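Local coordinates for dihydropteroate synthase (Xanthomonas albilineans, PDB 6Q62), which probably catalyses the condensation of para-aminobenzoate with 6-hydroxymethyl-7,8-dihydropterin diphosphate to form 7,8-dihydropteroate, the immediate precursor of folates, at residues L8-R13 with R138-L143; V74-E79 with P105-A110; G129-V134 with E178-D183; E172-A177 with L215-L220. All coordinates share one frame; numbering follows the deposited sequence. Where two conformers were deposited one is given.

Contact 1 (L8-R13 with R138-L143)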
loop_
_atom_site.group_PDB
_atom_site.type_symbol
_atom_site.label_atom_id
_atom_site.label_comp_id
_atom_site.label_asym_id
_atom_site.label_seq_id
_atom_site.Cartn_x
_atom_site.Cartn_y
_atom_site.Cartn_z
ATOM N N LEU A 8 -2.643 -16.712 20.504
ATOM C CA LEU A 8 -3.618 -16.127 21.426
ATOM C C LEU A 8 -4.892 -16.924 21.419
ATOM O O LEU A 8 -5.549 -17.045 20.379
ATOM C CB LEU A 8 -3.914 -14.647 21.099
ATOM C CG LEU A 8 -2.770 -13.653 21.214
ATOM C CD1 LEU A 8 -3.145 -12.355 20.542
ATOM C CD2 LEU A 8 -2.413 -13.372 22.663
ATOM N N ASP A 9 -5.259 -17.444 22.588
ATOM C CA ASP A 9 -6.488 -18.194 22.728
ATOM C C ASP A 9 -7.589 -17.196 23.106
ATOM O O ASP A 9 -7.664 -16.744 24.251
ATOM C CB ASP A 9 -6.310 -19.288 23.812
ATOM C CG ASP A 9 -7.482 -20.230 23.969
ATOM O OD1 ASP A 9 -8.578 -19.899 23.479
ATOM O OD2 ASP A 9 -7.298 -21.310 24.577
ATOM N N CYS A 10 -8.402 -16.822 22.124
ATOM C CA CYS A 10 -9.490 -15.858 22.305
ATOM C C CYS A 10 -10.796 -16.598 22.571
ATOM O O CYS A 10 -11.631 -16.767 21.677
ATOM C CB CYS A 10 -9.582 -14.928 21.090
ATOM S SG CYS A 10 -8.031 -14.087 20.694
ATOM N N ALA A 11 -10.956 -17.056 23.837
ATOM C CA ALA A 11 -12.114 -17.824 24.310
ATOM C C ALA A 11 -12.393 -19.037 23.414
ATOM O O ALA A 11 -13.525 -19.250 22.976
ATOM C CB ALA A 11 -13.350 -16.922 24.433
ATOM N N GLY A 12 -11.332 -19.763 23.073
ATOM C CA GLY A 12 -11.441 -20.958 22.239
ATOM C C GLY A 12 -11.151 -20.746 20.770
ATOM O O GLY A 12 -10.916 -21.727 20.051
ATOM N N ARG A 13 -11.160 -19.461 20.302
ATOM C CA ARG A 13 -10.846 -19.115 18.904
ATOM C C ARG A 13 -9.412 -18.675 18.878
ATOM O O ARG A 13 -9.037 -17.711 19.561
ATOM C CB ARG A 13 -11.785 -18.022 18.380
ATOM C CG ARG A 13 -13.189 -18.542 18.283
ATOM C CD ARG A 13 -14.172 -17.530 17.790
ATOM N NE ARG A 13 -15.493 -18.133 17.819
ATOM C CZ ARG A 13 -16.571 -17.642 17.225
ATOM N NH1 ARG A 13 -16.500 -16.517 16.523
ATOM N NH2 ARG A 13 -17.726 -18.279 17.315
ATOM N N ARG A 138 -9.668 -14.184 31.857
ATOM C CA ARG A 138 -8.661 -15.028 31.195
ATOM C C ARG A 138 -8.722 -14.942 29.663
ATOM O O ARG A 138 -8.704 -15.956 28.960
ATOM C CB ARG A 138 -8.737 -16.490 31.701
ATOM C CG ARG A 138 -8.531 -16.603 33.216
ATOM C CD ARG A 138 -8.232 -18.039 33.603
ATOM N NE ARG A 138 -8.462 -18.293 35.024
ATOM C CZ ARG A 138 -7.580 -18.047 35.988
ATOM N NH1 ARG A 138 -6.400 -17.507 35.698
ATOM N NH2 ARG A 138 -7.876 -18.321 37.250
ATOM N N VAL A 139 -8.861 -13.719 29.152
ATOM C CA VAL A 139 -8.857 -13.470 27.717
ATOM C C VAL A 139 -7.682 -12.538 27.395
ATOM O O VAL A 139 -7.278 -11.743 28.263
ATOM C CB VAL A 139 -10.211 -12.834 27.188
ATOM C CG1 VAL A 139 -11.385 -13.811 27.280
ATOM C CG2 VAL A 139 -10.537 -11.526 27.900
ATOM N N PRO A 140 -7.210 -12.501 26.122
ATOM C CA PRO A 140 -6.164 -11.542 25.765
ATOM C C PRO A 140 -6.646 -10.101 25.920
ATOM O O PRO A 140 -7.842 -9.823 25.778
ATOM C CB PRO A 140 -5.863 -11.863 24.294
ATOM C CG PRO A 140 -6.315 -13.318 24.114
ATOM C CD PRO A 140 -7.515 -13.417 25.006
ATOM N N VAL A 141 -5.711 -9.186 26.111
ATOM C CA VAL A 141 -6.057 -7.770 26.308
ATOM C C VAL A 141 -5.049 -6.872 25.627
ATOM O O VAL A 141 -3.844 -7.093 25.739
ATOM C CB VAL A 141 -6.248 -7.391 27.810
ATOM C CG1 VAL A 141 -4.952 -7.663 28.604
ATOM C CG2 VAL A 141 -6.666 -5.913 27.953
ATOM N N VAL A 142 -5.542 -5.835 24.949
ATOM C CA VAL A 142 -4.684 -4.842 24.324
ATOM C C VAL A 142 -4.530 -3.681 25.294
ATOM O O VAL A 142 -5.529 -3.089 25.695
ATOM C CB VAL A 142 -5.268 -4.314 22.983
ATOM C CG1 VAL A 142 -4.328 -3.283 22.347
ATOM C CG2 VAL A 142 -5.579 -5.449 22.001
ATOM N N LEU A 143 -3.285 -3.307 25.599
ATOM C CA LEU A 143 -2.968 -2.167 26.425
ATOM C C LEU A 143 -2.497 -1.042 25.514
ATOM O O LEU A 143 -1.414 -1.115 24.942
ATOM C CB LEU A 143 -1.876 -2.537 27.447
ATOM C CG LEU A 143 -2.125 -3.808 28.314
ATOM C CD1 LEU A 143 -0.888 -4.126 29.160
ATOM C CD2 LEU A 143 -3.361 -3.638 29.240
HETATM O O HOH W 1 -9.784 -16.996 26.555
#
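Leu8 starts the contact by sliding past Pro140 in the opposite direction: its CB stands 4.1 Å from Pro140 CG, while its CD2 branch comes alongside Pro140 CB. With CG anti to the carbonyl carbon (chi1 -63°) and chi2 at 166°, CD2 is brought beside the proline ring. Asp9 takes part through its backbone, with O lying 3.4 Å from Pro140 CD. Its carboxylate turns back instead on its own loop, where OD1 accepts from Gly12 N at 2.8 Å and so forms an Asx motif. Cys10 completes the apolar grip on the ring with SG 3.9 Å from Pro140 CG. From here the chain reverses in a type I' turn, Cys10 to Arg13, closed at both ends by backbone bonds between those two residues. Ala11 brings in the link that the direct contacts lack, through one water. That water accepts from Ala11 N (3.0 Å) and donates to Asp9 O (3.1 Å) and to Arg138 O (2.8 Å), bridging the hairpin to the residue just after helix 130-137. This is an N-terminal beta hairpin, strands 7-10 and 13-16, laid against the end of the TIM barrel where its strands begin. Pro140 leads into barrel strand 141-144, flanked by strands 118-121 and 187-190, and the side chains of Met118 and Leu188 adjoin the same proline.

Contact 2 (V74-E79 with P105-A110)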
loop_
_atom_site.group_PDB
_atom_site.type_symbol
_atom_site.label_atom_id
_atom_site.label_comp_id
_atom_site.label_asym_id
_atom_site.label_seq_id
_atom_site.Cartn_x
_atom_site.Cartn_y
_atom_site.Cartn_z
ATOM N N VAL A 74 -20.228 7.771 26.336
ATOM C CA VAL A 74 -21.403 6.901 26.180
ATOM C C VAL A 74 -21.701 6.239 27.523
ATOM O O VAL A 74 -20.811 5.563 28.070
ATOM C CB VAL A 74 -21.231 5.872 25.024
ATOM C CG1 VAL A 74 -22.410 4.897 24.940
ATOM C CG2 VAL A 74 -21.053 6.596 23.690
ATOM N N PRO A 75 -22.929 6.388 28.084
ATOM C CA PRO A 75 -23.225 5.729 29.361
ATOM C C PRO A 75 -23.186 4.223 29.199
ATOM O O PRO A 75 -23.519 3.731 28.117
ATOM C CB PRO A 75 -24.652 6.206 29.688
ATOM C CG PRO A 75 -24.854 7.414 28.854
ATOM C CD PRO A 75 -24.095 7.159 27.594
ATOM N N VAL A 76 -22.735 3.508 30.259
ATOM C CA VAL A 76 -22.588 2.064 30.253
ATOM C C VAL A 76 -23.824 1.332 29.700
ATOM O O VAL A 76 -23.664 0.432 28.892
ATOM C CB VAL A 76 -22.105 1.506 31.623
ATOM C CG1 VAL A 76 -23.060 1.825 32.783
ATOM C CG2 VAL A 76 -21.799 0.025 31.537
ATOM N N GLU A 77 -25.052 1.716 30.116
ATOM C CA GLU A 77 -26.245 1.009 29.662
ATOM C C GLU A 77 -26.413 1.104 28.145
ATOM O O GLU A 77 -26.768 0.108 27.502
ATOM C CB GLU A 77 -27.492 1.607 30.350
ATOM C CG GLU A 77 -28.717 0.744 30.256
ATOM C CD GLU A 77 -29.911 1.500 30.795
ATOM O OE1 GLU A 77 -30.318 1.216 31.944
ATOM O OE2 GLU A 77 -30.417 2.405 30.088
ATOM N N GLU A 78 -26.124 2.289 27.575
ATOM C CA GLU A 78 -26.189 2.490 26.122
ATOM C C GLU A 78 -25.067 1.684 25.408
ATOM O O GLU A 78 -25.306 1.105 24.351
ATOM C CB GLU A 78 -26.083 3.991 25.777
ATOM C CG GLU A 78 -26.208 4.314 24.286
ATOM C CD GLU A 78 -27.420 3.769 23.543
ATOM O OE1 GLU A 78 -28.502 3.633 24.164
ATOM O OE2 GLU A 78 -27.285 3.480 22.331
ATOM N N GLU A 79 -23.850 1.661 25.983
ATOM C CA GLU A 79 -22.734 0.921 25.397
ATOM C C GLU A 79 -23.094 -0.582 25.359
ATOM O O GLU A 79 -22.868 -1.225 24.325
ATOM C CB GLU A 79 -21.463 1.154 26.218
ATOM C CG GLU A 79 -20.216 0.598 25.544
ATOM C CD GLU A 79 -18.943 0.881 26.312
ATOM O OE1 GLU A 79 -19.045 1.492 27.399
ATOM O OE2 GLU A 79 -17.849 0.475 25.848
ATOM N N PRO A 105 -15.108 -2.044 32.949
ATOM C CA PRO A 105 -15.123 -3.445 33.395
ATOM C C PRO A 105 -16.448 -4.139 33.267
ATOM O O PRO A 105 -16.461 -5.327 32.986
ATOM C CB PRO A 105 -14.671 -3.389 34.855
ATOM C CG PRO A 105 -14.732 -1.945 35.237
ATOM C CD PRO A 105 -14.581 -1.150 33.991
ATOM N N GLU A 106 -17.569 -3.422 33.468
ATOM C CA GLU A 106 -18.898 -4.037 33.366
ATOM C C GLU A 106 -19.119 -4.475 31.933
ATOM O O GLU A 106 -19.713 -5.525 31.709
ATOM C CB GLU A 106 -20.012 -3.019 33.758
ATOM C CG GLU A 106 -19.860 -2.372 35.128
ATOM C CD GLU A 106 -19.062 -1.078 35.241
ATOM O OE1 GLU A 106 -18.167 -0.820 34.400
ATOM O OE2 GLU A 106 -19.325 -0.326 36.203
ATOM N N VAL A 107 -18.632 -3.685 30.939
ATOM C CA VAL A 107 -18.796 -4.040 29.519
ATOM C C VAL A 107 -17.858 -5.192 29.201
ATOM O O VAL A 107 -18.257 -6.116 28.496
ATOM C CB VAL A 107 -18.561 -2.829 28.581
ATOM C CG1 VAL A 107 -18.781 -3.224 27.109
ATOM C CG2 VAL A 107 -19.495 -1.665 28.961
ATOM N N MET A 108 -16.635 -5.178 29.754
ATOM C CA MET A 108 -15.698 -6.284 29.532
ATOM C C MET A 108 -16.307 -7.612 29.976
ATOM O O MET A 108 -16.288 -8.579 29.220
ATOM C CB MET A 108 -14.382 -6.051 30.297
ATOM C CG MET A 108 -13.662 -4.798 29.877
ATOM S SD MET A 108 -12.143 -4.640 30.855
ATOM C CE MET A 108 -11.642 -3.019 30.394
ATOM N N ARG A 109 -16.863 -7.654 31.214
ATOM C CA ARG A 109 -17.466 -8.890 31.728
ATOM C C ARG A 109 -18.662 -9.335 30.919
ATOM O O ARG A 109 -18.771 -10.513 30.572
ATOM C CB ARG A 109 -17.854 -8.712 33.202
ATOM C CG ARG A 109 -16.646 -8.502 34.111
ATOM C CD ARG A 109 -17.108 -8.462 35.554
ATOM N NE ARG A 109 -15.997 -8.274 36.484
ATOM C CZ ARG A 109 -15.302 -9.264 37.030
ATOM N NH1 ARG A 109 -15.540 -10.530 36.683
ATOM N NH2 ARG A 109 -14.340 -9.001 37.886
ATOM N N ALA A 110 -19.584 -8.411 30.637
ATOM C CA ALA A 110 -20.794 -8.738 29.874
ATOM C C ALA A 110 -20.450 -9.172 28.438
ATOM O O ALA A 110 -21.046 -10.122 27.920
ATOM C CB ALA A 110 -21.748 -7.542 29.840
#
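Val107 meets two side chains of the facing helix, Val76 and Glu79, and the tight part of the contact gathers around its CG2 methyl. Glu79 crosses Val107 at about a right angle: OE1 lies 3.6 Å from Val107 CG2 and CD 3.7 Å from the same methyl, while Glu79 OE2 is about equally far from both methyls, 4.0 Å from Val107 CG1. The glutamate gets there with its CG anti to the backbone N (chi1 -171°) and the chain extended beyond. Its polar end is not left to the valine, since OE1 forms a salt bridge with Lys104 and OE2 a hydrogen bond with Thr102. Two outside partners thus hold the carboxylate, and a buried acid lying against methyls would probably rely on that lysine to stay ionised. Val76, at the start of its helix, adds to the close packing, sliding past Val107 with its CG2 3.8 Å from Val107 CG2. Toward solvent the contact thins: of exposed Glu106 the same Val76 methyl meets the CB, at 4.2 Å, and the two side chains cross almost perpendicularly. No hydrogen bond spans the two segments. The contact joins the first turns of helices 76-93 and 105-114, neighbours on the outside of the barrel. Farther along, Val107 also packs on Val83 and Ala110 on Leu80 and Ile84, while Met108 turns to helix 130-137 and strand 118-121.

Contact 3 (G129-V134 with E178-D183)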
loop_
_atom_site.group_PDB
_atom_site.type_symbol
_atom_site.label_atom_id
_atom_site.label_comp_id
_atom_site.label_asym_id
_atom_site.label_seq_id
_atom_site.Cartn_x
_atom_site.Cartn_y
_atom_site.Cartn_z
ATOM N N GLY A 129 -11.328 -1.523 38.463
ATOM C CA GLY A 129 -11.963 -2.824 38.255
ATOM C C GLY A 129 -11.536 -3.509 36.965
ATOM O O GLY A 129 -11.785 -4.709 36.771
ATOM N N ALA A 130 -10.917 -2.759 36.041
ATOM C CA ALA A 130 -10.510 -3.355 34.762
ATOM C C ALA A 130 -9.445 -4.458 34.934
ATOM O O ALA A 130 -9.542 -5.510 34.284
ATOM C CB ALA A 130 -10.022 -2.263 33.812
ATOM N N LEU A 131 -8.484 -4.264 35.846
ATOM C CA LEU A 131 -7.431 -5.271 36.113
ATOM C C LEU A 131 -8.062 -6.537 36.670
ATOM O O LEU A 131 -7.809 -7.606 36.152
ATOM C CB LEU A 131 -6.346 -4.743 37.055
ATOM C CG LEU A 131 -5.410 -3.639 36.519
ATOM C CD1 LEU A 131 -4.640 -2.968 37.674
ATOM C CD2 LEU A 131 -4.413 -4.185 35.492
ATOM N N ASP A 132 -8.986 -6.415 37.674
ATOM C CA ASP A 132 -9.707 -7.550 38.246
ATOM C C ASP A 132 -10.552 -8.263 37.177
ATOM O O ASP A 132 -10.573 -9.485 37.146
ATOM C CB ASP A 132 -10.613 -7.034 39.375
ATOM C CG ASP A 132 -11.329 -8.070 40.213
ATOM O OD1 ASP A 132 -10.647 -8.862 40.868
ATOM O OD2 ASP A 132 -12.585 -8.037 40.256
ATOM N N ALA A 133 -11.271 -7.510 36.314
ATOM C CA ALA A 133 -12.074 -8.155 35.267
ATOM C C ALA A 133 -11.193 -8.975 34.297
ATOM O O ALA A 133 -11.444 -10.160 34.049
ATOM C CB ALA A 133 -12.906 -7.114 34.505
ATOM N N VAL A 134 -10.146 -8.377 33.771
ATOM C CA VAL A 134 -9.317 -9.113 32.810
ATOM C C VAL A 134 -8.623 -10.314 33.489
ATOM O O VAL A 134 -8.615 -11.400 32.883
ATOM C CB VAL A 134 -8.360 -8.184 32.030
ATOM C CG1 VAL A 134 -7.442 -8.969 31.128
ATOM C CG2 VAL A 134 -9.166 -7.184 31.211
ATOM N N GLU A 178 0.651 -7.794 34.829
ATOM C CA GLU A 178 1.288 -9.020 35.373
ATOM C C GLU A 178 1.106 -9.126 36.889
ATOM O O GLU A 178 0.776 -10.206 37.398
ATOM C CB GLU A 178 2.775 -9.059 35.026
ATOM C CG GLU A 178 3.006 -9.420 33.565
ATOM C CD GLU A 178 4.450 -9.808 33.349
ATOM O OE1 GLU A 178 5.263 -8.913 33.031
ATOM O OE2 GLU A 178 4.779 -10.996 33.564
ATOM N N MET A 179 1.294 -8.001 37.594
ATOM C CA MET A 179 1.129 -7.951 39.050
ATOM C C MET A 179 -0.318 -8.220 39.500
ATOM O O MET A 179 -0.503 -8.719 40.602
ATOM C CB MET A 179 1.642 -6.625 39.637
ATOM C CG MET A 179 3.162 -6.476 39.647
ATOM S SD MET A 179 4.134 -7.911 40.158
ATOM C CE MET A 179 3.656 -8.021 41.888
ATOM N N ALA A 180 -1.330 -7.939 38.640
ATOM C CA ALA A 180 -2.744 -8.206 38.901
ATOM C C ALA A 180 -3.097 -9.676 38.615
ATOM O O ALA A 180 -4.229 -10.089 38.827
ATOM C CB ALA A 180 -3.627 -7.286 38.061
ATOM N N GLY A 181 -2.134 -10.443 38.101
ATOM C CA GLY A 181 -2.386 -11.849 37.808
ATOM C C GLY A 181 -2.786 -12.137 36.375
ATOM O O GLY A 181 -3.277 -13.230 36.074
ATOM N N ILE A 182 -2.574 -11.162 35.471
ATOM C CA ILE A 182 -2.900 -11.413 34.067
ATOM C C ILE A 182 -1.630 -12.040 33.466
ATOM O O ILE A 182 -0.547 -11.483 33.627
ATOM C CB ILE A 182 -3.352 -10.125 33.315
ATOM C CG1 ILE A 182 -4.631 -9.534 33.958
ATOM C CG2 ILE A 182 -3.570 -10.414 31.789
ATOM C CD1 ILE A 182 -4.804 -8.040 33.722
ATOM N N ASP A 183 -1.773 -13.210 32.819
ATOM C CA ASP A 183 -0.635 -13.904 32.205
ATOM C C ASP A 183 -0.009 -13.020 31.120
ATOM O O ASP A 183 -0.744 -12.464 30.303
ATOM C CB ASP A 183 -1.081 -15.252 31.617
ATOM C CG ASP A 183 0.064 -16.197 31.309
ATOM O OD1 ASP A 183 0.946 -15.823 30.510
ATOM O OD2 ASP A 183 0.076 -17.312 31.868
#
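Leu131 and Val134, which meet Ala180 and Ile182, stand in the first turn of a helix and just beyond it; there the bond from Ala133 N to Gly129 O, at 2.9 Å, is the shortest polar link within either segment. Gly129 is the N-cap. No hydrogen bond crosses between the segments; the contacts are between apolar side chains, apart from a methyl resting on a carbonyl. Leu131 presents the root of its side chain, CB, to Ala180 CB at 3.9 Å, and its CD2 branch bends round to the same methyl. Ile182 CD1 comes in between Leu131 and Val134, 3.8 Å from Val134 CG1 and 3.9 Å from the carbonyl oxygen Leu131 O. With its CG1 anti to the carbonyl carbon (chi1 -61°), Ile182 extends that arm toward the helix. Between Ala180 and Ile182, Gly181 at positive phi ends helix 162-179 in a Schellman motif, with Gly181 N bonded to Glu178 O at 3.0 Å and Ile182 N probably to Ala177 O. In the barrel's outer layer, then, the beginning of helix 130-137 rests against the end of helix 162-179 and the turn leaving it. Leu125 touches Leu131, Val134 and Ile182, and on its other flank helix 130-137 meets helix 105-114 through Met108 and Arg109.

Contact 4 (E172-A177 with L215-L220)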
loop_
_atom_site.group_PDB
_atom_site.type_symbol
_atom_site.label_atom_id
_atom_site.label_comp_id
_atom_site.label_asym_id
_atom_site.label_seq_id
_atom_site.Cartn_x
_atom_site.Cartn_y
_atom_site.Cartn_z
ATOM N N GLU A 172 5.154 0.056 32.163
ATOM C CA GLU A 172 4.357 0.247 33.401
ATOM C C GLU A 172 3.025 -0.511 33.366
ATOM O O GLU A 172 2.672 -1.163 34.341
ATOM C CB GLU A 172 4.077 1.729 33.634
ATOM C CG GLU A 172 5.307 2.485 34.099
ATOM C CD GLU A 172 5.248 3.998 34.029
ATOM O OE1 GLU A 172 4.204 4.552 33.614
ATOM O OE2 GLU A 172 6.269 4.631 34.381
ATOM N N ARG A 173 2.312 -0.468 32.227
ATOM C CA ARG A 173 1.024 -1.161 32.134
ATOM C C ARG A 173 1.183 -2.672 32.021
ATOM O O ARG A 173 0.366 -3.395 32.587
ATOM C CB ARG A 173 0.148 -0.594 31.003
ATOM C CG ARG A 173 -0.147 0.900 31.126
ATOM C CD ARG A 173 -0.678 1.309 32.516
ATOM N NE ARG A 173 -1.882 0.544 32.897
ATOM C CZ ARG A 173 -2.272 0.361 34.155
ATOM N NH1 ARG A 173 -3.378 -0.323 34.421
ATOM N NH2 ARG A 173 -1.565 0.870 35.156
ATOM N N ILE A 174 2.240 -3.156 31.328
ATOM C CA ILE A 174 2.507 -4.608 31.258
ATOM C C ILE A 174 2.741 -5.091 32.712
ATOM O O ILE A 174 2.206 -6.117 33.111
ATOM C CB ILE A 174 3.765 -4.933 30.365
ATOM C CG1 ILE A 174 3.434 -4.689 28.852
ATOM C CG2 ILE A 174 4.241 -6.411 30.565
ATOM C CD1 ILE A 174 4.706 -4.559 27.966
ATOM N N PHE A 175 3.567 -4.359 33.465
ATOM C CA PHE A 175 3.914 -4.677 34.856
ATOM C C PHE A 175 2.658 -4.690 35.737
ATOM O O PHE A 175 2.453 -5.669 36.452
ATOM C CB PHE A 175 4.999 -3.706 35.352
ATOM C CG PHE A 175 5.459 -3.916 36.772
ATOM C CD1 PHE A 175 6.383 -4.908 37.082
ATOM C CD2 PHE A 175 4.933 -3.154 37.806
ATOM C CE1 PHE A 175 6.785 -5.119 38.405
ATOM C CE2 PHE A 175 5.350 -3.351 39.126
ATOM C CZ PHE A 175 6.291 -4.318 39.412
ATOM N N ALA A 176 1.810 -3.645 35.653
ATOM C CA ALA A 176 0.531 -3.552 36.377
ATOM C C ALA A 176 -0.363 -4.745 36.065
ATOM O O ALA A 176 -0.939 -5.338 36.975
ATOM C CB ALA A 176 -0.170 -2.264 36.010
ATOM N N ALA A 177 -0.451 -5.127 34.775
ATOM C CA ALA A 177 -1.248 -6.294 34.382
ATOM C C ALA A 177 -0.678 -7.588 34.942
ATOM O O ALA A 177 -1.429 -8.407 35.479
ATOM C CB ALA A 177 -1.361 -6.364 32.859
ATOM N N LEU A 215 9.599 -5.551 23.734
ATOM C CA LEU A 215 9.013 -5.747 25.069
ATOM C C LEU A 215 8.465 -7.161 25.286
ATOM O O LEU A 215 7.880 -7.445 26.337
ATOM C CB LEU A 215 7.960 -4.667 25.389
ATOM C CG LEU A 215 8.474 -3.218 25.412
ATOM C CD1 LEU A 215 7.364 -2.229 25.775
ATOM C CD2 LEU A 215 9.649 -3.063 26.378
ATOM N N GLY A 216 8.685 -8.035 24.303
ATOM C CA GLY A 216 8.288 -9.441 24.363
ATOM C C GLY A 216 6.806 -9.704 24.215
ATOM O O GLY A 216 6.341 -10.820 24.482
ATOM N N VAL A 217 6.049 -8.676 23.778
ATOM C CA VAL A 217 4.603 -8.812 23.615
ATOM C C VAL A 217 4.186 -8.348 22.209
ATOM O O VAL A 217 4.766 -7.391 21.702
ATOM C CB VAL A 217 3.765 -8.129 24.754
ATOM C CG1 VAL A 217 4.072 -8.736 26.132
ATOM C CG2 VAL A 217 3.992 -6.633 24.776
ATOM N N PRO A 218 3.205 -9.014 21.573
ATOM C CA PRO A 218 2.748 -8.558 20.237
ATOM C C PRO A 218 2.279 -7.108 20.237
ATOM O O PRO A 218 1.689 -6.632 21.226
ATOM C CB PRO A 218 1.580 -9.480 19.910
ATOM C CG PRO A 218 1.718 -10.638 20.833
ATOM C CD PRO A 218 2.404 -10.161 22.050
ATOM N N VAL A 219 2.525 -6.415 19.113
ATOM C CA VAL A 219 2.198 -4.989 18.984
ATOM C C VAL A 219 1.080 -4.803 17.966
ATOM O O VAL A 219 1.128 -5.366 16.851
ATOM C CB VAL A 219 3.474 -4.177 18.608
ATOM C CG1 VAL A 219 3.173 -2.708 18.272
ATOM C CG2 VAL A 219 4.561 -4.279 19.678
ATOM N N LEU A 220 0.062 -4.037 18.357
ATOM C CA LEU A 220 -1.066 -3.691 17.501
ATOM C C LEU A 220 -0.838 -2.253 17.036
ATOM O O LEU A 220 -0.469 -1.403 17.848
ATOM C CB LEU A 220 -2.371 -3.794 18.313
ATOM C CG LEU A 220 -3.701 -3.553 17.585
ATOM C CD1 LEU A 220 -4.833 -4.250 18.297
ATOM C CD2 LEU A 220 -4.025 -2.092 17.367
#
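Beside Ile174, the residue that meets Leu215 and Val217, the guanidinium of Arg173 carries Ala176 CB over one face, 3.4 Å above its plane and displaced toward the rim. That flat group belongs to another side of the helix, and its NE donates to Ala124 O. The contact itself has no flat group and rests on a single methyl. Ile174 CD1 lies 3.9 Å from Val217 CG2 and 4.2 Å from Leu215 CB, with Leu215 CD1 touching it as well. Torsions of -72° (chi1) and 162° (chi2) bring that CD1 up against the Leu215 and Val217 side chains. Val217 passes it in the opposite direction; Leu215 crosses it obliquely. Between them the chain turns at Gly216, at positive phi, and both neighbours point toward the helix. Around them, Leu187 touches Ile174, while Ile189 touches both Leu215 and Val217, so strand 187-190 forms part of this packing. With no hydrogen bond or charge pair between the segments, dispersion and the burial of Ile174 and Val217 account for the contact, which joins helix 162-179 to the loop leading to strand 220-221, where Leu220 lines the 6-chloroguanine pocket.

From the N terminus, the hairpin at 8-13 waits through 124 residues until contact 1 closes on the lead-in to strand 141-144. Contact 2 lies wholly within that long loop, pairing two successive outer helices. Contact 3 opens inside it as well but closes beyond it, at 178-183, so contacts 1 and 3 cross; Val141 and Val134 touch where they meet. Contact 4 starts after contact 1 has closed and crosses contact 3, both drawing on helix 162-179. Laterally, Arg109 of contact 2 makes a salt bridge to Asp132 of contact 3. Contacts 2 and 3 thus join outer helices, contact 4 joins helix 162-179 to the loop before strand 220-221, and contact 1 ties the hairpin to the barrel.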